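Local coordinates for fiber protein (Raptor siadenovirus a, PDB 5FJL), which forms the trimeric head of the adenovirus fibre, the capsid spike whose end probably attaches the virion to a receptor on the host cell, at residues G42-K47 with I102-A107; I52-T57 with V108-A113; S94-E99 with E156-M161; D98-P103 with V148-S153. All blocks are in the same frame, centred on the assembly; numbering follows the deposited sequence. Where two conformers were deposited one is given.

Contact 1 (G42-K47 with I102-A107)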
loop_
_atom_site.group_PDB
_atom_site.type_symbol
_atom_site.label_atom_id
_atom_site.label_comp_id
_atom_site.label_asym_id
_atom_site.label_seq_id
_atom_site.Cartn_x
_atom_site.Cartn_y
_atom_site.Cartn_z
ATOM N N GLY A 42 -13.789 -1.414 19.179
ATOM C CA GLY A 42 -13.195 -2.467 19.969
ATOM C C GLY A 42 -11.769 -2.133 20.371
ATOM O O GLY A 42 -11.239 -1.073 20.075
ATOM N N HIS A 43 -11.153 -3.041 21.110
ATOM C CA HIS A 43 -9.764 -2.891 21.479
ATOM C C HIS A 43 -9.104 -4.224 21.706
ATOM O O HIS A 43 -9.756 -5.253 21.899
ATOM C CB HIS A 43 -9.595 -1.964 22.716
ATOM C CG HIS A 43 -10.026 -2.561 24.015
ATOM N ND1 HIS A 43 -11.316 -2.453 24.470
ATOM C CD2 HIS A 43 -9.362 -3.291 24.937
ATOM C CE1 HIS A 43 -11.415 -3.059 25.652
ATOM N NE2 HIS A 43 -10.237 -3.530 25.971
ATOM N N PHE A 44 -7.784 -4.177 21.701
ATOM C CA PHE A 44 -6.923 -5.286 22.086
ATOM C C PHE A 44 -5.896 -4.840 23.118
ATOM O O PHE A 44 -5.550 -3.633 23.175
ATOM C CB PHE A 44 -6.130 -5.860 20.896
ATOM C CG PHE A 44 -6.964 -6.564 19.861
ATOM C CD1 PHE A 44 -7.492 -7.792 20.123
ATOM C CD2 PHE A 44 -7.189 -5.988 18.611
ATOM C CE1 PHE A 44 -8.253 -8.454 19.176
ATOM C CE2 PHE A 44 -7.935 -6.653 17.653
ATOM C CZ PHE A 44 -8.462 -7.889 17.944
ATOM N N LEU A 45 -5.432 -5.764 23.940
ATOM C CA LEU A 45 -4.299 -5.589 24.846
ATOM C C LEU A 45 -3.079 -6.284 24.273
ATOM O O LEU A 45 -3.186 -7.427 23.800
ATOM C CB LEU A 45 -4.582 -6.157 26.251
ATOM C CG LEU A 45 -5.348 -5.277 27.265
ATOM C CD1 LEU A 45 -4.447 -4.220 27.854
ATOM C CD2 LEU A 45 -6.548 -4.653 26.677
ATOM N N THR A 46 -1.936 -5.636 24.358
ATOM C CA THR A 46 -0.651 -6.246 24.002
ATOM C C THR A 46 -0.009 -6.890 25.245
ATOM O O THR A 46 -0.464 -6.666 26.391
ATOM C CB THR A 46 0.328 -5.198 23.477
ATOM O OG1 THR A 46 0.600 -4.274 24.527
ATOM C CG2 THR A 46 -0.234 -4.406 22.279
ATOM N N LYS A 47 1.058 -7.648 25.045
ATOM C CA LYS A 47 1.734 -8.343 26.168
ATOM C C LYS A 47 2.235 -7.392 27.211
ATOM O O LYS A 47 2.206 -7.743 28.395
ATOM C CB LYS A 47 2.868 -9.226 25.700
ATOM C CG LYS A 47 2.355 -10.437 24.971
ATOM C CD LYS A 47 3.418 -11.525 24.797
ATOM C CE LYS A 47 4.446 -11.169 23.778
ATOM N NZ LYS A 47 5.648 -12.064 23.867
ATOM N N ILE A 102 2.700 -10.172 16.731
ATOM C CA ILE A 102 2.286 -9.482 17.953
ATOM C C ILE A 102 1.020 -10.174 18.440
ATOM O O ILE A 102 -0.053 -9.964 17.895
ATOM C CB ILE A 102 2.014 -7.980 17.651
ATOM C CG1 ILE A 102 3.269 -7.298 17.081
ATOM C CG2 ILE A 102 1.529 -7.281 18.917
ATOM C CD1 ILE A 102 3.012 -5.934 16.441
ATOM N N PRO A 103 1.130 -10.992 19.511
ATOM C CA PRO A 103 -0.068 -11.654 20.011
ATOM C C PRO A 103 -0.926 -10.683 20.817
ATOM O O PRO A 103 -0.365 -9.870 21.579
ATOM C CB PRO A 103 0.517 -12.760 20.931
ATOM C CG PRO A 103 1.802 -12.230 21.334
ATOM C CD PRO A 103 2.353 -11.463 20.150
ATOM N N LEU A 104 -2.222 -10.745 20.635
ATOM C CA LEU A 104 -3.153 -9.801 21.246
ATOM C C LEU A 104 -4.149 -10.540 22.130
ATOM O O LEU A 104 -4.307 -11.766 22.024
ATOM C CB LEU A 104 -3.865 -9.016 20.147
ATOM C CG LEU A 104 -2.933 -8.184 19.235
ATOM C CD1 LEU A 104 -3.715 -7.708 18.037
ATOM C CD2 LEU A 104 -2.286 -7.042 19.970
ATOM N N GLU A 105 -4.832 -9.799 22.981
ATOM C CA GLU A 105 -5.982 -10.299 23.730
ATOM C C GLU A 105 -7.114 -9.316 23.597
ATOM O O GLU A 105 -6.889 -8.108 23.628
ATOM C CB GLU A 105 -5.608 -10.426 25.209
ATOM C CG GLU A 105 -4.601 -11.519 25.481
ATOM C CD GLU A 105 -4.362 -11.830 26.957
ATOM O OE1 GLU A 105 -5.162 -11.421 27.823
ATOM O OE2 GLU A 105 -3.354 -12.532 27.230
ATOM N N GLY A 106 -8.347 -9.801 23.467
ATOM C CA GLY A 106 -9.508 -8.948 23.447
ATOM C C GLY A 106 -10.779 -9.726 23.240
ATOM O O GLY A 106 -10.705 -10.963 23.152
ATOM N N ALA A 107 -11.900 -9.026 23.152
ATOM C CA ALA A 107 -13.205 -9.698 23.149
ATOM C C ALA A 107 -13.543 -10.324 21.831
ATOM O O ALA A 107 -14.304 -11.304 21.805
ATOM C CB ALA A 107 -14.259 -8.719 23.512
HETATM O O HOH W 1 -11.498 -6.202 23.828
HETATM O O HOH W 2 -1.430 -9.714 24.400
HETATM O O HOH W 3 1.579 -8.180 22.356
#

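Contact 2 (I52-T57 with V108-A113)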
loop_
_atom_site.group_PDB
_atom_site.type_symbol
_atom_site.label_atom_id
_atom_site.label_comp_id
_atom_site.label_asym_id
_atom_site.label_seq_id
_atom_site.Cartn_x
_atom_site.Cartn_y
_atom_site.Cartn_z
ATOM N N ILE A 52 -4.714 -1.102 22.098
ATOM C CA ILE A 52 -4.914 -0.765 20.678
ATOM C C ILE A 52 -6.408 -0.610 20.482
ATOM O O ILE A 52 -7.129 -1.577 20.570
ATOM C CB ILE A 52 -4.445 -1.897 19.705
ATOM C CG1 ILE A 52 -2.945 -2.188 19.806
ATOM C CG2 ILE A 52 -4.808 -1.554 18.250
ATOM C CD1 ILE A 52 -2.576 -3.473 19.085
ATOM N N ASN A 53 -6.869 0.577 20.165
ATOM C CA ASN A 53 -8.289 0.800 19.895
ATOM C C ASN A 53 -8.521 0.719 18.416
ATOM O O ASN A 53 -7.643 1.110 17.608
ATOM C CB ASN A 53 -8.704 2.185 20.396
ATOM C CG ASN A 53 -8.658 2.263 21.895
ATOM O OD1 ASN A 53 -9.354 1.547 22.577
ATOM N ND2 ASN A 53 -7.695 3.008 22.401
ATOM N N PHE A 54 -9.673 0.207 18.016
ATOM C CA PHE A 54 -10.037 0.223 16.610
ATOM C C PHE A 54 -11.516 0.534 16.401
ATOM O O PHE A 54 -12.312 0.366 17.314
ATOM C CB PHE A 54 -9.638 -1.095 15.955
ATOM C CG PHE A 54 -10.369 -2.295 16.489
ATOM C CD1 PHE A 54 -11.627 -2.647 16.017
ATOM C CD2 PHE A 54 -9.789 -3.078 17.472
ATOM C CE1 PHE A 54 -12.304 -3.770 16.525
ATOM C CE2 PHE A 54 -10.447 -4.213 17.950
ATOM C CZ PHE A 54 -11.699 -4.543 17.492
ATOM N N ARG A 55 -11.859 1.010 15.203
ATOM C CA ARG A 55 -13.237 1.236 14.798
ATOM C C ARG A 55 -13.478 0.579 13.479
ATOM O O ARG A 55 -12.715 0.832 12.539
ATOM C CB ARG A 55 -13.551 2.710 14.679
ATOM C CG ARG A 55 -15.002 2.980 14.300
ATOM C CD ARG A 55 -15.445 4.348 14.789
ATOM N NE ARG A 55 -16.897 4.452 14.806
ATOM C CZ ARG A 55 -17.632 5.002 15.782
ATOM N NH1 ARG A 55 -17.074 5.519 16.889
ATOM N NH2 ARG A 55 -18.965 5.022 15.654
ATOM N N LYS A 56 -14.492 -0.278 13.394
ATOM C CA LYS A 56 -14.878 -0.991 12.165
ATOM C C LYS A 56 -16.082 -0.283 11.576
ATOM O O LYS A 56 -17.031 0.061 12.305
ATOM C CB LYS A 56 -15.256 -2.419 12.484
ATOM C CG LYS A 56 -14.153 -3.225 13.107
ATOM C CD LYS A 56 -14.587 -4.626 13.465
ATOM C CE LYS A 56 -14.616 -5.566 12.283
ATOM N NZ LYS A 56 -14.611 -6.979 12.740
ATOM N N THR A 57 -16.027 -0.010 10.282
ATOM C CA THR A 57 -17.141 0.513 9.500
ATOM C C THR A 57 -17.564 -0.571 8.522
ATOM O O THR A 57 -16.768 -1.005 7.693
ATOM C CB THR A 57 -16.709 1.787 8.743
ATOM O OG1 THR A 57 -16.295 2.782 9.682
ATOM C CG2 THR A 57 -17.842 2.346 7.891
ATOM N N VAL A 108 -13.024 -9.770 20.738
ATOM C CA VAL A 108 -13.466 -10.208 19.410
ATOM C C VAL A 108 -12.279 -10.378 18.482
ATOM O O VAL A 108 -11.245 -9.777 18.680
ATOM C CB VAL A 108 -14.487 -9.237 18.798
ATOM C CG1 VAL A 108 -15.730 -9.116 19.697
ATOM C CG2 VAL A 108 -13.879 -7.874 18.500
ATOM N N GLN A 109 -12.448 -11.244 17.484
ATOM C CA GLN A 109 -11.458 -11.433 16.460
ATOM C C GLN A 109 -11.422 -10.241 15.546
ATOM O O GLN A 109 -12.410 -9.539 15.384
ATOM C CB GLN A 109 -11.837 -12.619 15.573
ATOM C CG GLN A 109 -11.746 -13.960 16.231
ATOM C CD GLN A 109 -12.044 -15.116 15.266
ATOM O OE1 GLN A 109 -11.974 -14.990 14.028
ATOM N NE2 GLN A 109 -12.348 -16.266 15.840
ATOM N N LEU A 110 -10.260 -10.040 14.926
ATOM C CA LEU A 110 -10.138 -9.086 13.828
ATOM C C LEU A 110 -9.317 -9.765 12.744
ATOM O O LEU A 110 -8.195 -10.159 12.971
ATOM C CB LEU A 110 -9.486 -7.777 14.297
ATOM C CG LEU A 110 -9.288 -6.696 13.239
ATOM C CD1 LEU A 110 -10.582 -6.331 12.527
ATOM C CD2 LEU A 110 -8.655 -5.458 13.852
ATOM N N ASN A 111 -9.918 -9.958 11.567
ATOM C CA ASN A 111 -9.270 -10.659 10.468
ATOM C C ASN A 111 -9.305 -9.734 9.273
ATOM O O ASN A 111 -10.389 -9.313 8.889
ATOM C CB ASN A 111 -10.064 -11.911 10.127
ATOM C CG ASN A 111 -10.059 -12.890 11.261
ATOM O OD1 ASN A 111 -9.014 -13.408 11.598
ATOM N ND2 ASN A 111 -11.192 -13.063 11.901
ATOM N N THR A 112 -8.126 -9.372 8.753
ATOM C CA THR A 112 -8.055 -8.399 7.633
ATOM C C THR A 112 -7.136 -8.882 6.544
ATOM O O THR A 112 -6.316 -9.787 6.702
ATOM C CB THR A 112 -7.524 -7.024 8.145
ATOM O OG1 THR A 112 -6.117 -7.086 8.399
ATOM C CG2 THR A 112 -8.294 -6.556 9.371
ATOM N N ALA A 113 -7.249 -8.213 5.383
ATOM C CA ALA A 113 -6.236 -8.270 4.351
ATOM C C ALA A 113 -5.031 -7.423 4.790
ATOM O O ALA A 113 -5.126 -6.659 5.776
ATOM C CB ALA A 113 -6.849 -7.710 3.066
HETATM O O HOH W 4 -12.889 -9.429 11.469
HETATM O O HOH W 5 -13.409 -7.051 15.183
#

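Contact 3 (S94-E99 with E156-M161)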
loop_
_atom_site.group_PDB
_atom_site.type_symbol
_atom_site.label_atom_id
_atom_site.label_comp_id
_atom_site.label_asym_id
_atom_site.label_seq_id
_atom_site.Cartn_x
_atom_site.Cartn_y
_atom_site.Cartn_z
ATOM N N SER A 94 11.527 -10.730 19.950
ATOM C CA SER A 94 11.956 -9.351 19.737
ATOM C C SER A 94 13.038 -9.152 18.675
ATOM O O SER A 94 13.395 -8.025 18.349
ATOM C CB SER A 94 12.431 -8.728 21.041
ATOM O OG SER A 94 13.505 -9.427 21.594
ATOM N N THR A 95 13.573 -10.226 18.087
ATOM C CA THR A 95 14.535 -10.053 17.018
ATOM C C THR A 95 13.883 -9.393 15.818
ATOM O O THR A 95 12.731 -9.711 15.491
ATOM C CB THR A 95 15.122 -11.401 16.564
ATOM O OG1 THR A 95 15.519 -12.148 17.721
ATOM C CG2 THR A 95 16.304 -11.151 15.641
ATOM N N LEU A 96 14.628 -8.522 15.163
ATOM C CA LEU A 96 14.127 -7.762 14.020
ATOM C C LEU A 96 14.140 -8.607 12.734
ATOM O O LEU A 96 14.846 -8.296 11.768
ATOM C CB LEU A 96 14.894 -6.451 13.886
ATOM C CG LEU A 96 14.405 -5.419 12.858
ATOM C CD1 LEU A 96 12.920 -5.220 12.956
ATOM C CD2 LEU A 96 15.167 -4.095 13.032
ATOM N N LYS A 97 13.303 -9.624 12.757
ATOM C CA LYS A 97 13.149 -10.559 11.662
ATOM C C LYS A 97 12.360 -9.916 10.523
ATOM O O LYS A 97 11.748 -8.852 10.691
ATOM C CB LYS A 97 12.368 -11.794 12.152
ATOM C CG LYS A 97 12.988 -12.537 13.331
ATOM C CD LYS A 97 12.044 -13.595 13.908
ATOM C CE LYS A 97 10.858 -13.025 14.695
ATOM N NZ LYS A 97 11.184 -12.016 15.755
ATOM N N ASP A 98 12.291 -10.601 9.394
ATOM C CA ASP A 98 11.450 -10.096 8.284
ATOM C C ASP A 98 9.959 -10.496 8.383
ATOM O O ASP A 98 9.124 -10.105 7.544
ATOM C CB ASP A 98 12.069 -10.448 6.929
ATOM C CG ASP A 98 12.085 -11.915 6.645
ATOM O OD1 ASP A 98 11.358 -12.707 7.238
ATOM O OD2 ASP A 98 12.890 -12.287 5.748
ATOM N N GLU A 99 9.603 -11.227 9.440
ATOM C CA GLU A 99 8.237 -11.564 9.783
ATOM C C GLU A 99 8.149 -11.376 11.282
ATOM O O GLU A 99 8.944 -11.984 12.023
ATOM C CB GLU A 99 7.887 -13.042 9.518
ATOM C CG GLU A 99 7.930 -13.597 8.130
ATOM C CD GLU A 99 7.886 -15.148 8.113
ATOM O OE1 GLU A 99 7.985 -15.825 9.173
ATOM O OE2 GLU A 99 7.741 -15.688 7.011
ATOM N N GLU A 156 19.338 -7.929 15.306
ATOM C CA GLU A 156 19.218 -6.886 16.337
ATOM C C GLU A 156 17.897 -7.066 17.037
ATOM O O GLU A 156 16.977 -7.660 16.503
ATOM C CB GLU A 156 19.252 -5.491 15.746
ATOM C CG GLU A 156 20.550 -5.124 15.064
ATOM C CD GLU A 156 20.462 -3.815 14.357
ATOM O OE1 GLU A 156 20.473 -2.761 15.041
ATOM O OE2 GLU A 156 20.419 -3.791 13.113
ATOM N N THR A 157 17.817 -6.570 18.262
ATOM C CA THR A 157 16.614 -6.622 19.093
ATOM C C THR A 157 15.786 -5.347 18.911
ATOM O O THR A 157 16.316 -4.234 18.935
ATOM C CB THR A 157 17.016 -6.757 20.571
ATOM O OG1 THR A 157 17.730 -8.006 20.705
ATOM C CG2 THR A 157 15.858 -6.760 21.509
ATOM N N ILE A 158 14.486 -5.547 18.719
ATOM C CA ILE A 158 13.562 -4.413 18.673
ATOM C C ILE A 158 13.422 -3.829 20.079
ATOM O O ILE A 158 13.063 -4.540 21.008
ATOM C CB ILE A 158 12.188 -4.848 18.166
ATOM C CG1 ILE A 158 12.262 -5.404 16.734
ATOM C CG2 ILE A 158 11.182 -3.711 18.261
ATOM C CD1 ILE A 158 10.988 -6.125 16.331
ATOM N N GLN A 159 13.699 -2.529 20.198
ATOM C CA GLN A 159 13.320 -1.771 21.372
ATOM C C GLN A 159 11.909 -1.222 21.202
ATOM O O GLN A 159 11.056 -1.427 22.063
ATOM C CB GLN A 159 14.344 -0.671 21.655
ATOM C CG GLN A 159 15.773 -1.177 21.802
ATOM C CD GLN A 159 15.999 -2.090 22.987
ATOM O OE1 GLN A 159 15.361 -1.971 24.015
ATOM N NE2 GLN A 159 16.898 -3.058 22.818
ATOM N N TYR A 160 11.653 -0.558 20.070
ATOM C CA TYR A 160 10.335 -0.047 19.752
ATOM C C TYR A 160 10.023 -0.221 18.280
ATOM O O TYR A 160 10.939 -0.145 17.464
ATOM C CB TYR A 160 10.171 1.451 20.110
ATOM C CG TYR A 160 10.359 1.680 21.582
ATOM C CD1 TYR A 160 9.285 1.531 22.449
ATOM C CD2 TYR A 160 11.598 1.969 22.089
ATOM C CE1 TYR A 160 9.466 1.679 23.819
ATOM C CE2 TYR A 160 11.796 2.122 23.446
ATOM C CZ TYR A 160 10.721 1.977 24.295
ATOM O OH TYR A 160 10.899 2.106 25.687
ATOM N N MET A 161 8.733 -0.392 18.001
ATOM C CA MET A 161 8.215 -0.177 16.636
ATOM C C MET A 161 7.189 0.906 16.710
ATOM O O MET A 161 6.192 0.729 17.412
ATOM C CB MET A 161 7.583 -1.444 16.065
ATOM C CG MET A 161 6.997 -1.249 14.666
ATOM S SD MET A 161 6.094 -2.669 13.984
ATOM C CE MET A 161 4.595 -2.572 14.905
HETATM O O HOH W 6 15.974 -10.186 20.425
#

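Contact 4 (D98-P103 with V148-S153)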
loop_
_atom_site.group_PDB
_atom_site.type_symbol
_atom_site.label_atom_id
_atom_site.label_comp_id
_atom_site.label_asym_id
_atom_site.label_seq_id
_atom_site.Cartn_x
_atom_site.Cartn_y
_atom_site.Cartn_z
ATOM N N ASP A 98 12.291 -10.601 9.394
ATOM C CA ASP A 98 11.450 -10.096 8.284
ATOM C C ASP A 98 9.959 -10.496 8.383
ATOM O O ASP A 98 9.124 -10.105 7.544
ATOM C CB ASP A 98 12.069 -10.448 6.929
ATOM C CG ASP A 98 12.085 -11.915 6.645
ATOM O OD1 ASP A 98 11.358 -12.707 7.238
ATOM O OD2 ASP A 98 12.890 -12.287 5.748
ATOM N N GLU A 99 9.603 -11.227 9.440
ATOM C CA GLU A 99 8.237 -11.564 9.783
ATOM C C GLU A 99 8.149 -11.376 11.282
ATOM O O GLU A 99 8.944 -11.984 12.023
ATOM C CB GLU A 99 7.887 -13.042 9.518
ATOM C CG GLU A 99 7.930 -13.597 8.130
ATOM C CD GLU A 99 7.886 -15.148 8.113
ATOM O OE1 GLU A 99 7.985 -15.825 9.173
ATOM O OE2 GLU A 99 7.741 -15.688 7.011
ATOM N N LEU A 100 7.181 -10.596 11.743
ATOM C CA LEU A 100 7.022 -10.330 13.168
ATOM C C LEU A 100 5.595 -10.615 13.576
ATOM O O LEU A 100 4.644 -10.329 12.842
ATOM C CB LEU A 100 7.343 -8.855 13.428
ATOM C CG LEU A 100 8.731 -8.376 13.050
ATOM C CD1 LEU A 100 8.787 -6.870 13.172
ATOM C CD2 LEU A 100 9.740 -9.009 13.985
ATOM N N LEU A 101 5.422 -11.146 14.792
ATOM C CA LEU A 101 4.126 -11.540 15.327
ATOM C C LEU A 101 3.849 -10.820 16.633
ATOM O O LEU A 101 4.669 -10.869 17.535
ATOM C CB LEU A 101 4.091 -13.053 15.603
ATOM C CG LEU A 101 4.307 -13.973 14.407
ATOM C CD1 LEU A 101 4.043 -15.418 14.807
ATOM C CD2 LEU A 101 3.424 -13.641 13.237
ATOM N N ILE A 102 2.700 -10.172 16.731
ATOM C CA ILE A 102 2.286 -9.482 17.953
ATOM C C ILE A 102 1.020 -10.174 18.440
ATOM O O ILE A 102 -0.053 -9.964 17.895
ATOM C CB ILE A 102 2.014 -7.980 17.651
ATOM C CG1 ILE A 102 3.269 -7.298 17.081
ATOM C CG2 ILE A 102 1.529 -7.281 18.917
ATOM C CD1 ILE A 102 3.012 -5.934 16.441
ATOM N N PRO A 103 1.130 -10.992 19.511
ATOM C CA PRO A 103 -0.068 -11.654 20.011
ATOM C C PRO A 103 -0.926 -10.683 20.817
ATOM O O PRO A 103 -0.365 -9.870 21.579
ATOM C CB PRO A 103 0.517 -12.760 20.931
ATOM C CG PRO A 103 1.802 -12.230 21.334
ATOM C CD PRO A 103 2.353 -11.463 20.150
ATOM N N VAL A 148 3.470 -8.407 11.047
ATOM C CA VAL A 148 4.172 -7.364 10.297
ATOM C C VAL A 148 5.174 -8.052 9.406
ATOM O O VAL A 148 5.986 -8.858 9.883
ATOM C CB VAL A 148 4.893 -6.383 11.219
ATOM C CG1 VAL A 148 5.553 -5.246 10.444
ATOM C CG2 VAL A 148 3.944 -5.806 12.266
ATOM N N LEU A 149 5.133 -7.744 8.107
ATOM C CA LEU A 149 6.083 -8.301 7.148
ATOM C C LEU A 149 7.009 -7.225 6.654
ATOM O O LEU A 149 6.573 -6.136 6.290
ATOM C CB LEU A 149 5.382 -8.919 5.961
ATOM C CG LEU A 149 4.359 -10.000 6.254
ATOM C CD1 LEU A 149 3.844 -10.558 4.925
ATOM C CD2 LEU A 149 4.980 -11.141 7.030
ATOM N N ARG A 150 8.304 -7.494 6.657
ATOM C CA ARG A 150 9.337 -6.547 6.300
ATOM C C ARG A 150 10.194 -7.092 5.177
ATOM O O ARG A 150 10.144 -8.300 4.872
ATOM C CB ARG A 150 10.236 -6.274 7.504
ATOM C CG ARG A 150 9.531 -5.712 8.736
ATOM C CD ARG A 150 10.459 -5.590 9.929
ATOM N NE ARG A 150 11.621 -4.809 9.575
ATOM C CZ ARG A 150 12.848 -5.270 9.418
ATOM N NH1 ARG A 150 13.141 -6.548 9.638
ATOM N NH2 ARG A 150 13.825 -4.454 9.011
ATOM N N SER A 151 10.989 -6.219 4.580
ATOM C CA SER A 151 11.902 -6.602 3.487
ATOM C C SER A 151 13.182 -7.265 3.957
ATOM O O SER A 151 13.682 -8.219 3.310
ATOM C CB SER A 151 12.304 -5.387 2.664
ATOM O OG SER A 151 13.278 -5.778 1.697
ATOM N N GLU A 152 13.754 -6.771 5.056
ATOM C CA GLU A 152 15.131 -7.149 5.442
ATOM C C GLU A 152 15.345 -7.469 6.913
ATOM O O GLU A 152 15.293 -6.553 7.757
ATOM C CB GLU A 152 16.092 -6.039 5.043
ATOM C CG GLU A 152 17.537 -6.521 4.947
ATOM C CD GLU A 152 18.533 -5.381 4.832
ATOM O OE1 GLU A 152 18.227 -4.367 4.148
ATOM O OE2 GLU A 152 19.617 -5.503 5.452
ATOM N N SER A 153 15.656 -8.721 7.219
ATOM C CA SER A 153 15.975 -9.130 8.590
ATOM C C SER A 153 17.288 -8.521 9.077
ATOM O O SER A 153 18.199 -8.265 8.278
ATOM C CB SER A 153 16.018 -10.649 8.735
ATOM O OG SER A 153 17.133 -11.150 8.041
HETATM O O HOH W 7 15.099 -10.777 5.062
#

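Contact 1 (G42-K47 with I102-A107)
The carbonyl oxygen of Pro103 takes two waters that reach across to the other segment: one lies 2.7 Å from Pro103 O and accepts the Lys47 N-H, the other also donates to Leu45 O. To that same Leu45 O, Glu105 N donates at 3.0 Å, while Leu45 N returns the straighter bond to Glu105 O, 2.8 Å with 167° at the hydrogen. The two reciprocal bonds make Leu45 and Glu105 a hydrogen-bonded antiparallel pair, a single bridge. Two residues on, a water spans His43 O and Ala107 N where the backbones no longer bond directly.

On the inner side Leu104 CD1 sits over one face of the Phe44 ring, 4.1 Å from its centroid, a CH-pi contact offset toward the rim; Leu104 CB meets Phe44 CD1 at 3.8 Å. The Phe44 edge is turned to the backbone at Glu105, and at Gly106 the ring edge and His43 O lie where a side chain would start. At the other end Lys47, bent at chi3 (-73°), lays its CE on Pro103 CG at 3.8 Å, and its NZ bonds Phe91 O. Phe44 also meets the Phe54 ring. The contact is a one-bridge extension of the antiparallel beta-sheet of the fibre head, joining the edge of strand 38-45 to the chain leaving strand 99-103.

Contact 2 (I52-T57 with V108-A113)
The extended chain 108-113 runs across strand 52-57 without a backbone hydrogen bond, the nearest CA atoms, those of Lys56 and Leu110, being 9.5 Å apart, so side chains and waters fill the interval. Phe54 and Lys56, alternate residues of the strand, both point toward the loop, as do Val108 and Leu110 from the loop. The Phe54 ring meets the loop in two ways: its CZ end touches Val108 CG2 at 4.1 Å, with the methyl near the ring plane, while Leu110 CD2 lies over one face, 4.5 Å from Phe54 CG. With chi1 at 64°, Phe54 CG stands between its backbone N and carbonyl carbon, which swings the ring over toward Val108 and Leu110. The ring also meets Phe44 at an interplanar angle of about 35°, and Leu110 packs on Phe44 as well, so Phe44, Phe54 and Leu110 form one apolar cluster.

The lysine chain and Leu110 run antiparallel alongside one another, CE and NZ of Lys56 both 4.1 Å from Leu110 CD1. One water accepts from Lys56 NZ at 2.7 Å and donates to Gln109 O, and a second, weakly bound to NZ, takes the Asn111 N-H. The ammonium lies close to the like charge of Arg58, which the waters probably help to screen. Within the loop, Asn111 ND2 donates in its amide plane to a lone pair of Gln109 OE1, 3.0 Å away. The result is a loop packed over one face of an antiparallel sheet, with an apolar inside and a water-bridged rim, in the beta-sandwich-like head domain of an adenovirus fibre.

Contact 3 (S94-E99 with E156-M161)
Ser94 opens the contact with its carbonyl: Ile158 N donates to Ser94 O at 2.7 Å, nearly straight at 175°. The Ser94 hydroxyl lies against Thr157 CG2, 3.6 Å from OG, and shares a water with Thr157 OG1, each 2.8 Å from the water oxygen. Thr95 comes next, its backbone bridged to that of Thr157 and its CA 3.5 Å from Glu156 O in a CA-H...O contact.

Leu96 gives the second bond, Leu96 N to Glu156 O at 2.8 Å. Its side chain, CG anti to the backbone N (chi1 -172°), crosses Ile158 at about a right angle, with Leu96 CD1 at 3.8 Å from Ile158 CG1. Leu96 is also the centre of an inverse gamma turn, after which the chain leaves the partner segment. Lys97 folds its NZ back to Thr95 O, and the same amine bonds Ser93 O, so it holds the turn together. The carboxylate of Glu156 is hydrogen-bonded outside the contact: OE2 pairs with Tyr128 OH, OE1 with Thr123 OG1 and His126 ND1.

Two backbone bonds thus secure the segments on either side of Thr95, while the hydroxyls of Ser94 and Thr157 meet through water and the apolar Leu96-Ile158 pair turns inward: a polar outer side and a buried inner one.

Contact 4 (D98-P103 with V148-S153)
Strands 99-103 and 144-149 are neighbours in the antiparallel sheet of the fibre head, and this contact is the end of their ladder, where the chain runs on into the turn around 151-153. Leu100 and Val148 form the hydrogen-bonded pair, with Leu100 N on Val148 O at 2.8 Å and Val148 N on Leu100 O at 2.9 Å. Glu99 and Leu149 follow as a non-hydrogen-bonded pair. Past it, Arg150 N donates almost straight (176°) to Asp98 O, 2.9 Å away, but from above the carbonyl plane.

Side chains alternate between the faces. Leu100 and Val148 share one, and Ile102 CD1 reaches Val148 CG2 there; Glu99 and Leu149 lie side by side on the other, Glu99 CG 4.0 Å from Leu149 CD2. Arg150 kinks beyond CG (chi3 55°) and brings its CD against Leu100 CD1 at 3.9 Å. Its guanidinium is held by a salt bridge to Glu130, a hydrogen bond to Lys97 O and weak bonds to Glu152 O, and it makes a cation-pi contact with Phe121. Asp98 fits into the turn, with CB 3.5 Å from Arg150 O, and a water joins its OD2 to Ser153 N.

Leu100, Val148 and Ile102 thus face the subunit's own interior, whereas Glu99 and Leu149 pack on Leu79 and Leu118 of the third subunit. The charge of the buried arginine is probably balanced by Glu130, and the carbonyls of Asp98 and Arg150 both bond Arg129 of the third subunit, Asp98 O also taking Arg150 N.

Overall arrangement
Contacts 1 and 4 use overlapping parts of strand 99-103 and its exit, sharing Ile102 and Pro103: contact 4 is a regular ladder with strand 144-149, whereas contact 1 has a single bridge and relies on water to extend it. Contact 2 continues from the same loop but has no backbone bonds across it; Phe44 and Phe54 tie it to contact 1. Contacts 3 and 4, their centres about 8 Å apart, share Asp98 and Glu99 and meet where Arg150 bonds Lys97 O; both touch the third subunit. All four combine buried apolar residues with more exposed margins, but half the touching residues of contact 4 are buried, against a third in contacts 1 and 3.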